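Local coordinates for protein purine nucleoside phosphorylase (Thermus thermophilus, PDB 6TK9) that probably catalyses the reversible phosphorolysis of purine nucleosides such as inosine and guanosine, yielding the free base and ribose 1-phosphate, at residues 7-12 with 96-101; 15-20 with 40-45; 33-38 with 74-79; 104-109 with 223-228; 146-151 with 219-224. All coordinates share one frame; numbering follows the deposited sequence.

Contact 1 (7-12 with 96-101); sequences QEAVAY and VRVGFF
Helix-on-helix packing at the outer layer of the alpha/beta phosphorylase fold joins the N-terminal helix 4-14 to helix 94-102, with Val10 and Ala9 set against Val98 and Phe101. The two segment axes come within 9.4 Å and cross at -61°, and the backbones draw nearest at Val10 and Val98. The core of the contact is apolar. Ala9 CB meets Val98 CG2 at 3.7 Å, and the small alanine suits a place where the helices face each other directly. Val10 reaches across with one branch: its CG2, anti to the carbonyl carbon (CG1 stands anti to the backbone N, chi1 167°), touches two residues about one helical turn apart. It meets Val98 CG1 at 4.2 Å and also packs on Phe101 at the root of the side chain. Beta-branched valines fit here because each offers two methyls on a short, stiff stem. Beyond this row the amide of Gln7 curls back toward the Phe101 ring, and Phe101 itself also packs on Leu222, so helix 213-222 adds a third element to the packing. The side chains of Val10 and Phe101 cross at about a right angle, with Val10 CG2 3.8 Å from Phe101 CB.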
# COMPACT_ATOMS: atom_id res chain seq x y z
N GLN A 7 5.14 29.99 34.59
CA GLN A 7 5.84 31.09 35.31
C GLN A 7 6.16 30.66 36.76
O GLN A 7 7.22 31.07 37.24
CB GLN A 7 5.01 32.38 35.25
CG GLN A 7 4.97 33.04 33.86
CD GLN A 7 6.32 33.30 33.22
OE1 GLN A 7 7.26 33.80 33.85
NE2 GLN A 7 6.43 32.96 31.95
N GLU A 8 5.32 29.87 37.42
CA GLU A 8 5.62 29.32 38.76
C GLU A 8 6.94 28.56 38.65
O GLU A 8 7.82 28.78 39.51
CB GLU A 8 4.52 28.42 39.32
CG GLU A 8 3.43 29.13 40.12
CD GLU A 8 2.82 28.35 41.28
OE1 GLU A 8 2.95 27.12 41.31
OE2 GLU A 8 2.21 28.98 42.18
N ALA A 9 7.08 27.75 37.60
CA ALA A 9 8.25 26.87 37.36
C ALA A 9 9.44 27.72 36.90
O ALA A 9 10.53 27.54 37.43
CB ALA A 9 7.93 25.77 36.38
N VAL A 10 9.25 28.60 35.93
CA VAL A 10 10.34 29.50 35.46
C VAL A 10 10.94 30.20 36.69
O VAL A 10 12.16 30.04 36.92
CB VAL A 10 9.83 30.50 34.40
CG1 VAL A 10 10.83 31.62 34.14
CG2 VAL A 10 9.46 29.80 33.11
N ALA A 11 10.09 30.88 37.47
CA ALA A 11 10.45 31.63 38.70
C ALA A 11 11.25 30.75 39.68
O ALA A 11 12.25 31.24 40.24
CB ALA A 11 9.20 32.18 39.36
N TYR A 12 10.86 29.49 39.90
CA TYR A 12 11.58 28.61 40.85
C TYR A 12 13.01 28.39 40.34
O TYR A 12 13.92 28.37 41.20
CB TYR A 12 10.84 27.29 41.10
CG TYR A 12 11.57 26.39 42.06
CD1 TYR A 12 11.44 26.54 43.43
CD2 TYR A 12 12.43 25.41 41.60
CE1 TYR A 12 12.13 25.73 44.32
CE2 TYR A 12 13.14 24.60 42.47
CZ TYR A 12 13.00 24.76 43.84
OH TYR A 12 13.70 23.95 44.69
N VAL A 96 9.79 21.06 28.33
CA VAL A 96 10.25 21.84 27.13
C VAL A 96 9.50 23.18 27.04
O VAL A 96 10.08 24.13 26.50
CB VAL A 96 10.15 21.06 25.81
CG1 VAL A 96 11.05 19.83 25.83
CG2 VAL A 96 8.72 20.68 25.46
N ARG A 97 8.27 23.29 27.54
CA ARG A 97 7.54 24.58 27.55
C ARG A 97 8.26 25.56 28.49
O ARG A 97 8.57 26.68 28.04
CB ARG A 97 6.05 24.39 27.90
CG ARG A 97 5.21 23.79 26.78
CD ARG A 97 3.81 23.34 27.21
NE ARG A 97 2.82 23.46 26.15
CZ ARG A 97 1.55 23.04 26.21
NH1 ARG A 97 1.08 22.45 27.29
NH2 ARG A 97 0.76 23.23 25.16
N VAL A 98 8.54 25.15 29.74
CA VAL A 98 9.37 25.92 30.73
C VAL A 98 10.74 26.21 30.10
O VAL A 98 11.21 27.37 30.19
CB VAL A 98 9.52 25.16 32.06
CG1 VAL A 98 10.59 25.76 32.95
CG2 VAL A 98 8.20 25.10 32.80
N GLY A 99 11.34 25.21 29.47
CA GLY A 99 12.62 25.38 28.75
C GLY A 99 12.56 26.56 27.80
O GLY A 99 13.53 27.32 27.72
N PHE A 100 11.46 26.68 27.06
CA PHE A 100 11.30 27.73 26.03
C PHE A 100 11.28 29.10 26.72
O PHE A 100 11.87 30.04 26.21
CB PHE A 100 10.05 27.49 25.18
CG PHE A 100 9.82 28.53 24.13
CD1 PHE A 100 10.51 28.49 22.92
CD2 PHE A 100 8.90 29.55 24.33
CE1 PHE A 100 10.29 29.44 21.94
CE2 PHE A 100 8.69 30.51 23.36
CZ PHE A 100 9.39 30.47 22.17
N PHE A 101 10.61 29.17 27.87
CA PHE A 101 10.28 30.44 28.56
C PHE A 101 11.45 30.87 29.44
O PHE A 101 11.42 32.03 29.86
CB PHE A 101 8.98 30.31 29.34
CG PHE A 101 7.76 30.55 28.49
CD1 PHE A 101 7.48 31.82 28.01
CD2 PHE A 101 6.92 29.50 28.16
CE1 PHE A 101 6.37 32.04 27.21
CE2 PHE A 101 5.81 29.72 27.36
CZ PHE A 101 5.54 30.99 26.89

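Contact 2 (15-20 with 40-45); sequences SKTDFV and KVAEIP
Val41 CG1 sits over one face of the Phe19 ring, 3.9 Å from the ring centroid and 24° off its normal, a CH-pi contact displaced toward the CG side, where Val41 CG1 to Phe19 CG measures 3.6 Å. The methyl gets there because chi1 of Val41 (56°) puts CG1 between the backbone N and the carbonyl carbon. Val41's other branch, CG2, approaches Thr17 OG1, and Thr17 CG2 packs on Ala42 CB at 3.7 Å. At the margin the aliphatic part of Lys16 passes Ile44, CG to CD1, while its charged end leads away. Threonine serves two purposes here: its methyl faces the strand, and its hydroxyl oxygen, Thr17 OG1, accepts from Phe19 N at 2.9 Å with a nearly straight N-H...O angle of 162°, forming an ST turn in the loop that follows helix 4-14. An alanine in place of Thr17 would probably leave Phe19 N without this acceptor and open a gap beside Ala42. Across the contact, Val41 and Ala42 form a classic beta bulge opposite Leu66 of strand 63-66, the bend in strand 39-45 that turns both residues toward the loop. Leu66 also touches Thr17, and Ile44 packs behind on Tyr12 and Val13 of helix 4-14.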
# COMPACT_ATOMS: atom_id res chain seq x y z
N SER A 15 15.02 31.36 40.87
CA SER A 15 15.33 31.45 42.33
C SER A 15 16.68 30.79 42.59
O SER A 15 17.23 31.03 43.65
CB SER A 15 14.25 30.83 43.22
OG SER A 15 14.56 29.48 43.58
N LYS A 16 17.16 29.95 41.67
CA LYS A 16 18.44 29.21 41.82
C LYS A 16 19.54 29.86 40.97
O LYS A 16 20.72 29.63 41.29
CB LYS A 16 18.31 27.74 41.41
CG LYS A 16 17.26 26.95 42.17
CD LYS A 16 17.48 26.90 43.67
CE LYS A 16 16.31 26.31 44.42
NZ LYS A 16 16.73 25.80 45.74
N THR A 17 19.19 30.61 39.92
CA THR A 17 20.18 31.09 38.93
C THR A 17 19.53 31.98 37.87
O THR A 17 18.46 31.63 37.38
CB THR A 17 20.86 29.92 38.20
OG1 THR A 17 21.65 30.48 37.15
CG2 THR A 17 19.88 28.93 37.62
N ASP A 18 20.23 33.05 37.52
CA ASP A 18 19.84 34.01 36.45
C ASP A 18 20.43 33.53 35.12
O ASP A 18 20.28 34.25 34.12
CB ASP A 18 20.31 35.43 36.82
CG ASP A 18 21.82 35.56 37.03
OD1 ASP A 18 22.50 34.51 37.11
OD2 ASP A 18 22.32 36.70 37.11
N PHE A 19 21.07 32.35 35.07
CA PHE A 19 21.69 31.82 33.82
C PHE A 19 20.60 31.61 32.76
O PHE A 19 19.66 30.85 33.00
CB PHE A 19 22.46 30.52 34.07
CG PHE A 19 23.39 30.09 32.96
CD1 PHE A 19 24.64 30.68 32.80
CD2 PHE A 19 23.04 29.06 32.09
CE1 PHE A 19 25.50 30.27 31.79
CE2 PHE A 19 23.91 28.65 31.09
CZ PHE A 19 25.13 29.25 30.95
N VAL A 20 20.77 32.28 31.62
CA VAL A 20 19.87 32.22 30.43
C VAL A 20 20.50 31.26 29.42
O VAL A 20 21.57 31.52 28.88
CB VAL A 20 19.66 33.63 29.83
CG1 VAL A 20 18.60 33.62 28.74
CG2 VAL A 20 19.31 34.66 30.89
N LYS A 40 28.38 22.84 35.08
CA LYS A 40 27.11 23.07 35.81
C LYS A 40 27.14 24.48 36.41
O LYS A 40 28.16 24.85 36.98
CB LYS A 40 26.93 21.99 36.88
CG LYS A 40 25.93 20.87 36.56
CD LYS A 40 26.36 19.93 35.45
CE LYS A 40 26.78 18.55 35.90
NZ LYS A 40 28.10 18.18 35.32
N VAL A 41 26.05 25.24 36.27
CA VAL A 41 25.75 26.44 37.12
C VAL A 41 24.54 26.10 38.02
O VAL A 41 24.52 26.57 39.17
CB VAL A 41 25.56 27.70 36.26
CG1 VAL A 41 24.49 27.53 35.20
CG2 VAL A 41 25.27 28.93 37.09
N ALA A 42 23.61 25.27 37.55
CA ALA A 42 22.49 24.72 38.36
C ALA A 42 22.22 23.27 37.97
O ALA A 42 22.48 22.90 36.81
CB ALA A 42 21.24 25.53 38.15
N GLU A 43 21.72 22.48 38.93
CA GLU A 43 21.33 21.06 38.78
C GLU A 43 20.12 20.82 39.70
O GLU A 43 20.34 20.55 40.90
CB GLU A 43 22.51 20.13 39.07
CG GLU A 43 22.15 18.64 39.09
CD GLU A 43 23.30 17.65 38.93
OE1 GLU A 43 24.46 18.10 38.89
OE2 GLU A 43 23.03 16.42 38.83
N ILE A 44 18.90 20.94 39.15
CA ILE A 44 17.61 20.81 39.89
C ILE A 44 16.90 19.52 39.48
O ILE A 44 16.44 19.39 38.35
CB ILE A 44 16.73 22.03 39.63
CG1 ILE A 44 17.54 23.34 39.65
CG2 ILE A 44 15.57 22.05 40.61
CD1 ILE A 44 16.92 24.44 38.83
N PRO A 45 16.70 18.55 40.40
CA PRO A 45 15.85 17.40 40.11
C PRO A 45 14.40 17.83 39.83
O PRO A 45 13.96 18.84 40.37
CB PRO A 45 15.92 16.50 41.35
CG PRO A 45 16.62 17.32 42.43
CD PRO A 45 17.23 18.54 41.77

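Contact 3 (33-38 with 74-79); sequences PLADEV and VLVYKG
Lys78 runs over Ala35 to reach Asp36, its chain fully extended from CG onward. Lys78 CB and CG each pass Ala35 CB at 4.0 Å, and CD lies at 3.9 Å from the same methyl, so three successive carbons share one small partner. Chi1 (-180°) sets CG anti to the backbone N, and the extended chain beyond it carries the ammonium group to the turn. At the tip, Lys78 NZ donates to Asp36 OD1 at 3.2 Å, a salt bridge in which the nitrogen meets the oxygen on its syn side, 35° out of the carboxylate plane. Lysine suits this place because its long apolar stem can cover an alanine while its ammonium group reaches an exposed acid. Deeper in, Ala35 CB also touches Val76 CG1 at 3.9 Å. Val38 CG2 meets Val76 CG2 at the same separation, the two side chains sliding past each other in opposite directions, and Val38 CG1 approaches Val74 CG2 more loosely. The turn 33-38 thus lies against the face of strand 72-78 that carries Val74, Val76 and Lys78, in the mixed sheet of the phosphorylase fold. Leu27 of strand 23-27 joins Ala35 and Val76, Val65 of strand 63-66 adjoins Val38, and helix 257-270 packs on Leu34 through Arg261 and Val264.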
# COMPACT_ATOMS: atom_id res chain seq x y z
N PRO A 33 24.39 10.51 30.18
CA PRO A 33 25.80 10.88 30.41
C PRO A 33 26.37 12.17 29.78
O PRO A 33 27.08 12.89 30.43
CB PRO A 33 26.53 9.65 29.85
CG PRO A 33 25.62 8.52 30.25
CD PRO A 33 24.23 9.06 30.00
N LEU A 34 26.01 12.51 28.55
CA LEU A 34 26.42 13.84 28.02
C LEU A 34 26.16 14.94 29.09
O LEU A 34 26.90 15.92 29.12
CB LEU A 34 25.67 14.11 26.70
CG LEU A 34 25.96 15.43 25.98
CD1 LEU A 34 27.45 15.69 25.81
CD2 LEU A 34 25.27 15.45 24.63
N ALA A 35 25.18 14.79 29.98
CA ALA A 35 24.83 15.84 30.97
C ALA A 35 25.97 16.03 31.98
O ALA A 35 26.12 17.13 32.53
CB ALA A 35 23.55 15.50 31.67
N ASP A 36 26.73 14.97 32.24
CA ASP A 36 27.87 15.00 33.18
C ASP A 36 29.02 15.85 32.59
O ASP A 36 29.84 16.34 33.36
CB ASP A 36 28.31 13.57 33.51
CG ASP A 36 27.32 12.84 34.40
OD1 ASP A 36 26.37 13.49 34.90
OD2 ASP A 36 27.52 11.64 34.61
N GLU A 37 29.06 16.04 31.28
CA GLU A 37 30.17 16.80 30.65
C GLU A 37 29.84 18.29 30.71
O GLU A 37 30.70 19.11 30.33
CB GLU A 37 30.42 16.24 29.25
CG GLU A 37 30.59 14.72 29.24
CD GLU A 37 31.02 14.08 27.93
OE1 GLU A 37 31.26 14.83 26.96
OE2 GLU A 37 31.12 12.82 27.89
N VAL A 38 28.67 18.67 31.22
CA VAL A 38 28.28 20.11 31.28
C VAL A 38 28.97 20.79 32.47
O VAL A 38 28.97 20.20 33.55
CB VAL A 38 26.75 20.31 31.33
CG1 VAL A 38 26.37 21.78 31.45
CG2 VAL A 38 26.06 19.69 30.13
N VAL A 74 23.52 26.25 27.77
CA VAL A 74 22.55 25.17 27.41
C VAL A 74 21.65 24.82 28.61
O VAL A 74 22.13 24.91 29.76
CB VAL A 74 23.26 23.93 26.85
CG1 VAL A 74 24.05 24.30 25.61
CG2 VAL A 74 24.15 23.25 27.86
N LEU A 75 20.38 24.50 28.32
CA LEU A 75 19.44 23.77 29.21
C LEU A 75 19.48 22.29 28.80
O LEU A 75 19.11 22.00 27.66
CB LEU A 75 18.03 24.34 29.05
CG LEU A 75 17.00 23.87 30.08
CD1 LEU A 75 17.39 24.27 31.50
CD2 LEU A 75 15.63 24.44 29.77
N VAL A 76 19.99 21.42 29.67
CA VAL A 76 20.02 19.94 29.45
C VAL A 76 18.99 19.30 30.39
O VAL A 76 19.01 19.57 31.59
CB VAL A 76 21.44 19.39 29.62
CG1 VAL A 76 21.51 17.88 29.42
CG2 VAL A 76 22.41 20.09 28.68
N TYR A 77 18.04 18.54 29.83
CA TYR A 77 17.10 17.63 30.53
C TYR A 77 17.78 16.29 30.61
O TYR A 77 17.92 15.66 29.58
CB TYR A 77 15.79 17.53 29.74
CG TYR A 77 15.06 18.84 29.67
CD1 TYR A 77 15.34 19.76 28.68
CD2 TYR A 77 14.16 19.21 30.65
CE1 TYR A 77 14.70 20.99 28.63
CE2 TYR A 77 13.52 20.43 30.62
CZ TYR A 77 13.78 21.32 29.60
OH TYR A 77 13.12 22.51 29.56
N LYS A 78 18.32 15.93 31.77
CA LYS A 78 18.94 14.60 31.96
C LYS A 78 17.78 13.61 32.15
O LYS A 78 17.30 13.48 33.29
CB LYS A 78 19.97 14.60 33.10
CG LYS A 78 20.64 13.24 33.33
CD LYS A 78 21.85 13.18 34.26
CE LYS A 78 22.46 11.79 34.25
NZ LYS A 78 23.72 11.69 35.03
N GLY A 79 17.30 13.02 31.05
CA GLY A 79 16.09 12.17 31.00
C GLY A 79 14.82 12.98 30.79
O GLY A 79 14.90 14.23 30.83

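Contact 4 (104-109 with 223-228); sequences ARTFLL and GARVLG
Strands 106-109 and 225-228 pair in parallel, their axes 4.6 Å apart and their N-to-C directions 18° apart, with carbonyls and amides bonding in the staggered pattern of the central sheet of the phosphorylase alpha/beta fold. Arg225 N donates to Arg105 O, and Phe107 N to Arg225 O; Leu227 N then donates to Phe107 O, and Leu109 N to Leu227 O at 2.7 Å. Arg225 and Leu227 each bond through N and O to two residues of the other strand, as parallel pairing requires.

On the face carrying Phe107, Leu109 and Val226, Leu109 CD1 packs on Val226 CG1 at 3.5 Å, the two side chains crossing at a slant. Leu219 of helix 213-222 covers Phe107 and Val226 there, while Val216 touches Leu109; branched and aromatic groups suit this helix-covered side. The other face bears Thr106, Leu108, Arg225 and Leu227. Leu108 CD1 approaches Leu227 CB at 4.2 Å, and both leucines reach Ile267 of helix 257-270. Gly223, with positive phi, is the C-prime residue of the Schellman motif that ends helix 213-222 and feeds the chain into the strand. Near this end Thr106 and Arg225 lie side by side, pointing the same way. The arginine chain bends at chi3 (84°), and its guanidinium offers an edge to the hydroxyl: Arg225 NH1 donates a weak hydrogen bond to Thr106 OG1 at 3.3 Å.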
# COMPACT_ATOMS: atom_id res chain seq x y z
N ALA A 104 15.62 29.07 25.96
CA ALA A 104 15.96 28.06 24.93
C ALA A 104 14.96 28.15 23.76
O ALA A 104 13.87 27.58 23.90
CB ALA A 104 15.97 26.68 25.54
N ARG A 105 15.31 28.83 22.66
CA ARG A 105 14.44 29.00 21.46
C ARG A 105 14.82 27.98 20.37
O ARG A 105 14.09 27.89 19.35
CB ARG A 105 14.55 30.43 20.92
CG ARG A 105 14.43 31.51 21.99
CD ARG A 105 13.02 31.73 22.50
NE ARG A 105 12.17 32.23 21.42
CZ ARG A 105 12.06 33.51 21.05
NH1 ARG A 105 12.74 34.45 21.68
NH2 ARG A 105 11.26 33.84 20.06
N THR A 106 15.92 27.24 20.57
CA THR A 106 16.37 26.10 19.72
C THR A 106 16.54 24.87 20.61
O THR A 106 17.21 25.00 21.66
CB THR A 106 17.67 26.43 18.96
OG1 THR A 106 17.39 27.52 18.09
CG2 THR A 106 18.19 25.29 18.11
N PHE A 107 15.96 23.73 20.19
CA PHE A 107 15.90 22.48 20.98
C PHE A 107 16.37 21.30 20.14
O PHE A 107 15.93 21.18 18.99
CB PHE A 107 14.48 22.21 21.47
CG PHE A 107 14.21 22.66 22.87
CD1 PHE A 107 13.80 23.95 23.14
CD2 PHE A 107 14.33 21.77 23.92
CE1 PHE A 107 13.54 24.34 24.44
CE2 PHE A 107 14.08 22.16 25.23
CZ PHE A 107 13.68 23.45 25.48
N LEU A 108 17.24 20.48 20.73
CA LEU A 108 17.72 19.19 20.19
C LEU A 108 17.01 18.10 20.99
O LEU A 108 17.30 17.96 22.18
CB LEU A 108 19.25 19.09 20.36
CG LEU A 108 20.13 19.73 19.28
CD1 LEU A 108 19.75 21.19 19.00
CD2 LEU A 108 21.60 19.64 19.65
N LEU A 109 16.07 17.38 20.39
CA LEU A 109 15.36 16.28 21.09
C LEU A 109 16.03 14.96 20.70
O LEU A 109 16.08 14.68 19.51
CB LEU A 109 13.89 16.31 20.70
CG LEU A 109 13.20 17.65 20.87
CD1 LEU A 109 11.83 17.63 20.22
CD2 LEU A 109 13.09 18.03 22.34
N GLY A 223 6.90 28.26 18.58
CA GLY A 223 7.73 28.88 17.52
C GLY A 223 9.21 28.57 17.69
O GLY A 223 10.02 29.21 17.01
N ALA A 224 9.55 27.63 18.57
CA ALA A 224 10.92 27.13 18.77
C ALA A 224 11.40 26.43 17.49
O ALA A 224 10.55 25.97 16.72
CB ALA A 224 10.94 26.18 19.95
N ARG A 225 12.72 26.38 17.27
CA ARG A 225 13.33 25.52 16.23
C ARG A 225 13.69 24.19 16.90
O ARG A 225 14.00 24.22 18.09
CB ARG A 225 14.57 26.17 15.63
CG ARG A 225 14.36 27.58 15.10
CD ARG A 225 15.68 28.33 15.11
NE ARG A 225 16.48 28.05 13.93
CZ ARG A 225 17.80 27.89 13.89
NH1 ARG A 225 18.54 27.91 14.99
NH2 ARG A 225 18.38 27.67 12.71
N VAL A 226 13.57 23.08 16.17
CA VAL A 226 13.64 21.69 16.72
C VAL A 226 14.55 20.87 15.80
O VAL A 226 14.42 20.98 14.57
CB VAL A 226 12.25 21.03 16.84
CG1 VAL A 226 12.31 19.59 17.34
CG2 VAL A 226 11.28 21.84 17.69
N LEU A 227 15.44 20.07 16.38
CA LEU A 227 16.26 19.04 15.70
C LEU A 227 16.07 17.75 16.48
O LEU A 227 16.19 17.79 17.72
CB LEU A 227 17.72 19.51 15.67
CG LEU A 227 18.67 18.67 14.82
CD1 LEU A 227 20.01 19.37 14.69
CD2 LEU A 227 18.88 17.30 15.42
N GLY A 228 15.76 16.65 15.78
CA GLY A 228 15.47 15.34 16.38
C GLY A 228 16.54 14.33 16.00
O GLY A 228 16.84 14.21 14.80

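Contact 5 (146-151 with 219-224); sequences ERLGPR and LRHLGA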
# COMPACT_ATOMS: atom_id res chain seq x y z
N GLU A 146 -3.23 32.10 23.60
CA GLU A 146 -2.58 32.80 22.45
C GLU A 146 -1.16 33.25 22.84
O GLU A 146 -0.37 33.54 21.93
CB GLU A 146 -3.38 34.02 22.01
CG GLU A 146 -4.74 33.70 21.47
CD GLU A 146 -4.78 33.49 19.96
OE1 GLU A 146 -3.91 32.74 19.45
OE2 GLU A 146 -5.67 34.09 19.31
N ARG A 147 -0.88 33.38 24.14
CA ARG A 147 0.44 33.84 24.65
C ARG A 147 1.50 32.78 24.38
O ARG A 147 2.66 33.18 24.22
CB ARG A 147 0.41 34.13 26.15
CG ARG A 147 -0.42 35.35 26.52
CD ARG A 147 -0.59 35.56 28.00
NE ARG A 147 -1.31 34.49 28.66
CZ ARG A 147 -1.66 34.52 29.94
NH1 ARG A 147 -1.36 35.57 30.69
NH2 ARG A 147 -2.32 33.51 30.47
N LEU A 148 1.13 31.50 24.36
CA LEU A 148 2.08 30.40 24.01
C LEU A 148 2.22 30.29 22.49
O LEU A 148 3.37 30.29 22.02
CB LEU A 148 1.62 29.08 24.61
CG LEU A 148 2.05 28.87 26.05
CD1 LEU A 148 1.43 29.93 26.93
CD2 LEU A 148 1.69 27.47 26.53
N GLY A 149 1.11 30.24 21.76
CA GLY A 149 1.07 30.01 20.30
C GLY A 149 -0.36 29.93 19.77
O GLY A 149 -1.31 30.18 20.52
N PRO A 150 -0.54 29.59 18.47
CA PRO A 150 -1.86 29.61 17.83
C PRO A 150 -2.66 28.32 18.12
O PRO A 150 -2.03 27.32 18.44
CB PRO A 150 -1.51 29.73 16.34
CG PRO A 150 -0.22 28.94 16.21
CD PRO A 150 0.52 29.17 17.53
N ARG A 151 -3.99 28.39 17.99
CA ARG A 151 -4.98 27.28 18.16
C ARG A 151 -4.64 26.10 17.24
O ARG A 151 -4.79 24.98 17.69
CB ARG A 151 -6.39 27.79 17.85
CG ARG A 151 -7.49 26.74 17.79
CD ARG A 151 -7.89 26.15 19.14
NE ARG A 151 -6.91 25.23 19.72
CZ ARG A 151 -7.07 24.59 20.88
NH1 ARG A 151 -8.18 24.75 21.59
NH2 ARG A 151 -6.12 23.78 21.33
N LEU A 219 6.56 22.40 20.95
CA LEU A 219 7.65 23.36 20.66
C LEU A 219 7.37 24.14 19.37
O LEU A 219 7.77 25.33 19.32
CB LEU A 219 8.99 22.61 20.60
CG LEU A 219 9.58 22.30 21.97
CD1 LEU A 219 10.70 21.28 21.86
CD2 LEU A 219 10.09 23.56 22.64
N ARG A 220 6.70 23.55 18.37
CA ARG A 220 6.38 24.30 17.11
C ARG A 220 5.19 25.23 17.39
O ARG A 220 5.14 26.33 16.80
CB ARG A 220 6.12 23.35 15.94
CG ARG A 220 7.35 22.56 15.51
CD ARG A 220 8.45 23.38 14.88
NE ARG A 220 7.98 24.24 13.81
CZ ARG A 220 8.13 25.55 13.78
NH1 ARG A 220 8.80 26.18 14.73
NH2 ARG A 220 7.59 26.24 12.80
N HIS A 221 4.29 24.82 18.28
CA HIS A 221 3.23 25.70 18.84
C HIS A 221 3.87 27.01 19.32
O HIS A 221 3.36 28.09 18.97
CB HIS A 221 2.47 24.93 19.92
CG HIS A 221 1.40 25.71 20.61
ND1 HIS A 221 1.47 26.01 21.96
CD2 HIS A 221 0.23 26.20 20.16
CE1 HIS A 221 0.38 26.68 22.31
NE2 HIS A 221 -0.39 26.82 21.22
N LEU A 222 5.00 26.90 20.03
CA LEU A 222 5.72 28.01 20.72
C LEU A 222 6.56 28.83 19.74
O LEU A 222 6.90 29.97 20.11
CB LEU A 222 6.59 27.42 21.83
CG LEU A 222 5.78 26.90 23.01
CD1 LEU A 222 6.63 26.04 23.90
CD2 LEU A 222 5.17 28.06 23.79
N GLY A 223 6.90 28.26 18.58
CA GLY A 223 7.73 28.88 17.52
C GLY A 223 9.21 28.57 17.69
O GLY A 223 10.02 29.21 17.01
N ALA A 224 9.55 27.63 18.57
CA ALA A 224 10.92 27.13 18.77
C ALA A 224 11.40 26.43 17.49
O ALA A 224 10.55 25.97 16.72
CB ALA A 224 10.94 26.18 19.95
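This is a loop-on-helix contact at the C-terminal end of helix 213-222, where Leu148, Gly149 and Pro150 of a long connection lie against His221 and Leu222 on the periphery of the phosphorylase alpha/beta fold. His221 buries the largest share. Chi1 (178°) sets CG anti to the backbone N, and the ring lies against the loop, with Gly149 CA over one face, 3.9 Å from the ring centroid and 21° off the normal, a CH-pi contact. Gly149 CA also comes within 3.3 Å of His221 O, so close that a side chain at this position would run into that carbonyl; glycine suits it for this reason. Leu148 CB reaches His221 CE1 at 3.5 Å, and at the ring edge Pro150 O lies near the plane, 3.1 Å from His221 CD2. His221 NE2 is hydrogen-bonded to Asn144 OD1, and Asn144 also bonds Gly149 O through ND2, tying ring and loop to one residue. An alanine in place of His221 would probably leave Asn144 OD1 without this partner and open a gap beside Gly149. Leu222, the next residue of the helix, lies side by side with Leu148, pointing the same way, with Leu148 CB 3.8 Å from Leu222 CD2.

Overall arrangement
Helix 94-102 is the main link: through it contact 1 touches contacts 3, 4 and 5. Gly99 CA lies 3.3 Å from Leu75 CD2 of contact 3, Phe100 CD1 meets Ala224 CB at 3.8 Å in contact 4, and Phe100 and Arg97 pack against Leu222 of contact 5, whose centre is about 14 Å from that of contact 1. Contacts 4 and 5 share Gly223 and Ala224, the passage from helix 213-222 into strand 225-235. Contact 2 meets contact 1 through Ile44 and Tyr12, while contacts 2, 3 and 4 reach one mixed sheet; Tyr77 CE1 and Phe107 CE2, 3.7 Å apart, join contacts 3 and 4. Contact 5 lies about 25 Å, centre to centre, from both contact 2 and contact 3 and touches neither.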